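Local coordinates for cytokinesis protein 2 (Saccharomyces cerevisiae, PDB 4WPE) that binds phospholipids, probably through its F-BAR domain, and mediates the cytoskeletal rearrangements required for cytokinesis in budding yeast, at residues S10-F15 with L215-Q220; E130-D135 with K206-E211. All blocks are in the same frame, centred on the assembly; numbering follows the deposited sequence.

Contact 1: S10-F15 with L215-Q220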
# COMPACT_ATOMS: atom_id res chain seq x y z
N SER A 10 19.30 19.13 34.98
CA SER A 10 18.30 18.06 35.11
C SER A 10 17.03 18.53 35.83
O SER A 10 16.89 19.71 36.16
CB SER A 10 18.90 16.86 35.85
OG SER A 10 19.30 17.22 37.16
N TYR A 11 16.09 17.61 36.06
CA TYR A 11 14.82 17.96 36.69
C TYR A 11 14.96 18.24 38.18
O TYR A 11 14.28 19.12 38.72
CB TYR A 11 13.78 16.85 36.49
CG TYR A 11 13.14 16.78 35.11
CD1 TYR A 11 11.97 16.07 34.91
CD2 TYR A 11 13.72 17.41 34.02
CE1 TYR A 11 11.38 15.99 33.66
CE2 TYR A 11 13.14 17.33 32.76
CZ TYR A 11 11.97 16.62 32.59
OH TYR A 11 11.39 16.55 31.34
N GLU A 12 15.82 17.49 38.85
CA GLU A 12 15.98 17.62 40.29
C GLU A 12 16.95 18.74 40.64
O GLU A 12 17.08 19.13 41.80
CB GLU A 12 16.48 16.31 40.90
CG GLU A 12 17.90 15.95 40.51
CD GLU A 12 18.54 15.02 41.51
OE1 GLU A 12 19.41 14.21 41.10
OE2 GLU A 12 18.19 15.09 42.71
N ALA A 13 17.63 19.26 39.62
CA ALA A 13 18.65 20.27 39.84
C ALA A 13 18.12 21.69 39.63
O ALA A 13 18.47 22.61 40.36
CB ALA A 13 19.84 20.02 38.93
N CYS A 14 17.24 21.85 38.64
CA CYS A 14 16.94 23.18 38.11
C CYS A 14 15.53 23.71 38.38
O CYS A 14 15.16 24.76 37.87
CB CYS A 14 17.18 23.19 36.60
SG CYS A 14 18.86 22.74 36.14
N PHE A 15 14.74 23.00 39.18
CA PHE A 15 13.36 23.43 39.38
C PHE A 15 13.02 23.70 40.84
O PHE A 15 12.04 23.18 41.37
CB PHE A 15 12.41 22.39 38.79
CG PHE A 15 12.52 22.26 37.30
CD1 PHE A 15 11.71 23.02 36.47
CD2 PHE A 15 13.45 21.41 36.73
CE1 PHE A 15 11.82 22.92 35.10
CE2 PHE A 15 13.56 21.31 35.36
CZ PHE A 15 12.74 22.07 34.54
N LEU A 215 11.16 13.13 44.25
CA LEU A 215 10.01 13.01 43.37
C LEU A 215 10.24 13.67 42.02
O LEU A 215 9.63 13.30 41.02
CB LEU A 215 8.76 13.59 44.05
CG LEU A 215 8.00 12.62 44.97
CD1 LEU A 215 8.86 12.08 46.10
CD2 LEU A 215 6.74 13.27 45.53
N SER A 216 11.13 14.66 41.98
CA SER A 216 11.52 15.27 40.71
C SER A 216 12.36 14.28 39.91
O SER A 216 12.37 14.32 38.68
CB SER A 216 12.30 16.56 40.94
OG SER A 216 13.46 16.31 41.71
N CYS A 217 13.06 13.40 40.62
CA CYS A 217 13.82 12.35 39.96
C CYS A 217 12.87 11.30 39.40
O CYS A 217 13.08 10.79 38.29
CB CYS A 217 14.82 11.70 40.92
SG CYS A 217 16.50 12.35 40.78
N GLU A 218 11.82 10.98 40.16
CA GLU A 218 10.78 10.08 39.68
C GLU A 218 10.16 10.62 38.39
O GLU A 218 9.90 9.86 37.46
CB GLU A 218 9.69 9.88 40.75
CG GLU A 218 10.07 8.93 41.88
CD GLU A 218 8.85 8.27 42.51
OE1 GLU A 218 8.03 7.69 41.76
OE2 GLU A 218 8.70 8.34 43.75
N LEU A 219 9.93 11.93 38.35
CA LEU A 219 9.41 12.57 37.15
C LEU A 219 10.40 12.47 35.99
O LEU A 219 10.02 12.14 34.87
CB LEU A 219 9.08 14.04 37.42
CG LEU A 219 7.84 14.32 38.27
CD1 LEU A 219 7.71 15.81 38.55
CD2 LEU A 219 6.59 13.79 37.58
N GLN A 220 11.66 12.76 36.28
CA GLN A 220 12.71 12.71 35.26
C GLN A 220 12.89 11.29 34.73
O GLN A 220 13.29 11.09 33.59
CB GLN A 220 14.02 13.25 35.83
CG GLN A 220 15.16 13.27 34.84
CD GLN A 220 16.42 13.87 35.42
OE1 GLN A 220 16.37 14.86 36.15
NE2 GLN A 220 17.57 13.26 35.11
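Gln220 OE1 is the best-held polar atom, and across the two segments one hydrogen bond grips it. The donor is the backbone N of Tyr11, 2.8 Å from Gln220 OE1, with an N-H...O angle of 153°. The N-H comes from above the amide plane, not along a lone pair. Gln220 reaches it with CG anti to its backbone N (chi1 -179°) and an extended chain. On the way its CG lies over one face of the Tyr11 ring, whose plane is 74° from the amide. An alanine here would remove this acceptor and the chain lying on the Tyr11 ring, and would probably loosen the N-terminal segment on the helix. Tyr11 CD1 lies 3.5 Å from Gln220 CA and 4.3 Å from Leu219 CB. This sets the N-terminal segment of the F-BAR domain, with its short, weakly bonded helix 11-14, against the long helix 170-259. Helix 21-35 and Ser272 of the second subunit also pack on Tyr11, so the contact borders the dimer interface. Ser216 OG is hydrogen-bonded to Trp212 O in its own helix. It also meets Glu12 CB at 3.1 Å. Beside it, Cys217 SG lies against the Glu12 carboxylate, 3.4 Å from Glu12 CD.

Contact 2: E130-D135 with K206-E211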
# COMPACT_ATOMS: atom_id res chain seq x y z
N GLU A 130 0.51 17.05 45.50
CA GLU A 130 -0.53 17.94 46.02
C GLU A 130 -0.71 17.81 47.53
O GLU A 130 -0.81 18.82 48.23
CB GLU A 130 -1.87 17.68 45.32
N ARG A 131 -0.73 16.58 48.02
CA ARG A 131 -0.88 16.34 49.45
C ARG A 131 0.26 16.96 50.26
O ARG A 131 0.03 17.55 51.32
CB ARG A 131 -0.97 14.84 49.73
N LEU A 132 1.49 16.86 49.75
CA LEU A 132 2.65 17.36 50.48
C LEU A 132 2.71 18.90 50.54
O LEU A 132 2.88 19.46 51.61
CB LEU A 132 3.95 16.80 49.88
CG LEU A 132 4.28 15.32 50.13
CD1 LEU A 132 5.66 14.97 49.59
CD2 LEU A 132 4.18 14.98 51.60
N ARG A 133 2.56 19.58 49.41
CA ARG A 133 2.66 21.04 49.40
C ARG A 133 1.43 21.71 50.04
O ARG A 133 1.49 22.90 50.40
CB ARG A 133 2.87 21.59 47.99
CG ARG A 133 2.48 20.68 46.84
CD ARG A 133 2.56 21.40 45.49
NE ARG A 133 1.79 22.65 45.45
CZ ARG A 133 1.79 23.51 44.44
NH1 ARG A 133 2.54 23.28 43.37
NH2 ARG A 133 1.05 24.61 44.49
N MSE A 134 0.34 20.96 50.20
CA MSE A 134 -0.78 21.47 50.98
C MSE A 134 -0.41 21.49 52.46
O MSE A 134 -0.87 22.34 53.21
CB MSE A 134 -2.02 20.62 50.73
CG MSE A 134 -2.77 20.95 49.45
SE MSE A 134 -3.17 22.85 49.29
CE MSE A 134 -1.82 23.34 47.97
N ASP A 135 0.44 20.54 52.86
CA ASP A 135 0.89 20.47 54.25
C ASP A 135 1.69 21.71 54.62
O ASP A 135 1.65 22.16 55.76
CB ASP A 135 1.71 19.20 54.48
CG ASP A 135 2.00 18.96 55.95
OD1 ASP A 135 1.13 18.38 56.64
OD2 ASP A 135 3.09 19.35 56.43
N LYS A 206 11.32 21.38 55.49
CA LYS A 206 12.50 20.54 55.34
C LYS A 206 12.15 19.20 54.71
O LYS A 206 12.93 18.63 53.95
CB LYS A 206 13.19 20.33 56.69
N PHE A 207 10.96 18.69 55.04
CA PHE A 207 10.50 17.42 54.51
C PHE A 207 10.18 17.52 53.03
O PHE A 207 10.41 16.58 52.27
CB PHE A 207 9.27 16.93 55.28
CG PHE A 207 8.80 15.56 54.87
CD1 PHE A 207 9.57 14.44 55.15
CD2 PHE A 207 7.59 15.40 54.22
CE1 PHE A 207 9.14 13.18 54.77
CE2 PHE A 207 7.15 14.14 53.85
CZ PHE A 207 7.93 13.03 54.12
N TRP A 208 9.63 18.67 52.62
CA TRP A 208 9.31 18.90 51.22
C TRP A 208 10.57 18.91 50.36
O TRP A 208 10.60 18.31 49.29
CB TRP A 208 8.55 20.21 51.04
CG TRP A 208 8.55 20.69 49.62
CD1 TRP A 208 9.30 21.70 49.10
CD2 TRP A 208 7.78 20.17 48.54
NE1 TRP A 208 9.04 21.85 47.76
CE2 TRP A 208 8.10 20.92 47.39
CE3 TRP A 208 6.83 19.14 48.42
CZ2 TRP A 208 7.52 20.68 46.15
CZ3 TRP A 208 6.26 18.90 47.19
CH2 TRP A 208 6.60 19.67 46.07
N ILE A 209 11.59 19.59 50.85
CA ILE A 209 12.88 19.64 50.17
C ILE A 209 13.45 18.24 50.04
O ILE A 209 13.94 17.85 48.97
CB ILE A 209 13.87 20.55 50.93
CG1 ILE A 209 13.47 22.01 50.76
CG2 ILE A 209 15.29 20.33 50.44
CD1 ILE A 209 14.36 22.99 51.48
N HIS A 210 13.37 17.47 51.12
CA HIS A 210 13.80 16.08 51.12
C HIS A 210 13.01 15.26 50.10
O HIS A 210 13.58 14.49 49.33
CB HIS A 210 13.65 15.48 52.52
CG HIS A 210 13.88 14.00 52.59
ND1 HIS A 210 15.13 13.45 52.76
CD2 HIS A 210 13.01 12.96 52.51
CE1 HIS A 210 15.02 12.13 52.78
NE2 HIS A 210 13.75 11.81 52.63
N GLU A 211 11.69 15.46 50.08
CA GLU A 211 10.83 14.70 49.18
C GLU A 211 10.96 15.14 47.72
O GLU A 211 11.09 14.30 46.83
CB GLU A 211 9.37 14.81 49.62
CG GLU A 211 9.01 14.00 50.85
CD GLU A 211 9.07 12.49 50.61
OE1 GLU A 211 7.99 11.87 50.46
OE2 GLU A 211 10.18 11.93 50.59
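Leu132 carries the tight part of this contact, reaching from helix 76-162 to three side chains of helix 170-259. Its CB sits at the edge of the Trp208 indole, 4.0 Å from Trp208 CE3. Its two methyls part beyond CG. Leu132 CD1 meets the aliphatic part of Glu211, 3.7 Å from Glu211 CG. Leu132 CD2 comes in at the edge of the Phe207 ring, 3.8 Å from Phe207 CE2. Glu211 CG in turn lies over a face of that ring, 3.5 Å above its plane. Phe207 is exposed, so the packing thins out toward solvent on this side. Trp208 is buried on the other side, where Val23 of helix 21-35 touches it and Trp212 meets its ring. Arg133 CG lies 4.2 Å from Trp208 CZ3, and its chain then leads away from helix 170-259. The two segments run antiparallel, 153° apart, with axes 10.0 Å apart at closest approach. This is side-by-side packing of the long helices in the F-BAR helical bundle. Charged residues lend only methylenes, which implies that close fit of apolar groups does the work between these segments, while polar links lie beside them, where Asp135 OD2 bonds Ser204 OG and Lys136 makes a cation-pi contact with Trp208.

In the fold
Both contacts use helix 170-259, at adjoining segments, and their centres are 15 Å apart. Both lie within one chain. Contact 2 joins that helix to helix 76-162 and is a surface contact. Contact 1 is partly buried and lies nearer the chain centre, about 17 Å from it against about 26 Å, centre to centre. It brings the N-terminal segment onto the same helix. The second subunit is within reach of six residues of contact 1 but of only one of contact 2. Their chemistry differs too. Contact 1 combines a side-chain-to-backbone hydrogen bond with packing, whereas between its own segments contact 2 has only apolar touches. Trp212, between segments 206-211 and 215-220, has neighbours in both contacts.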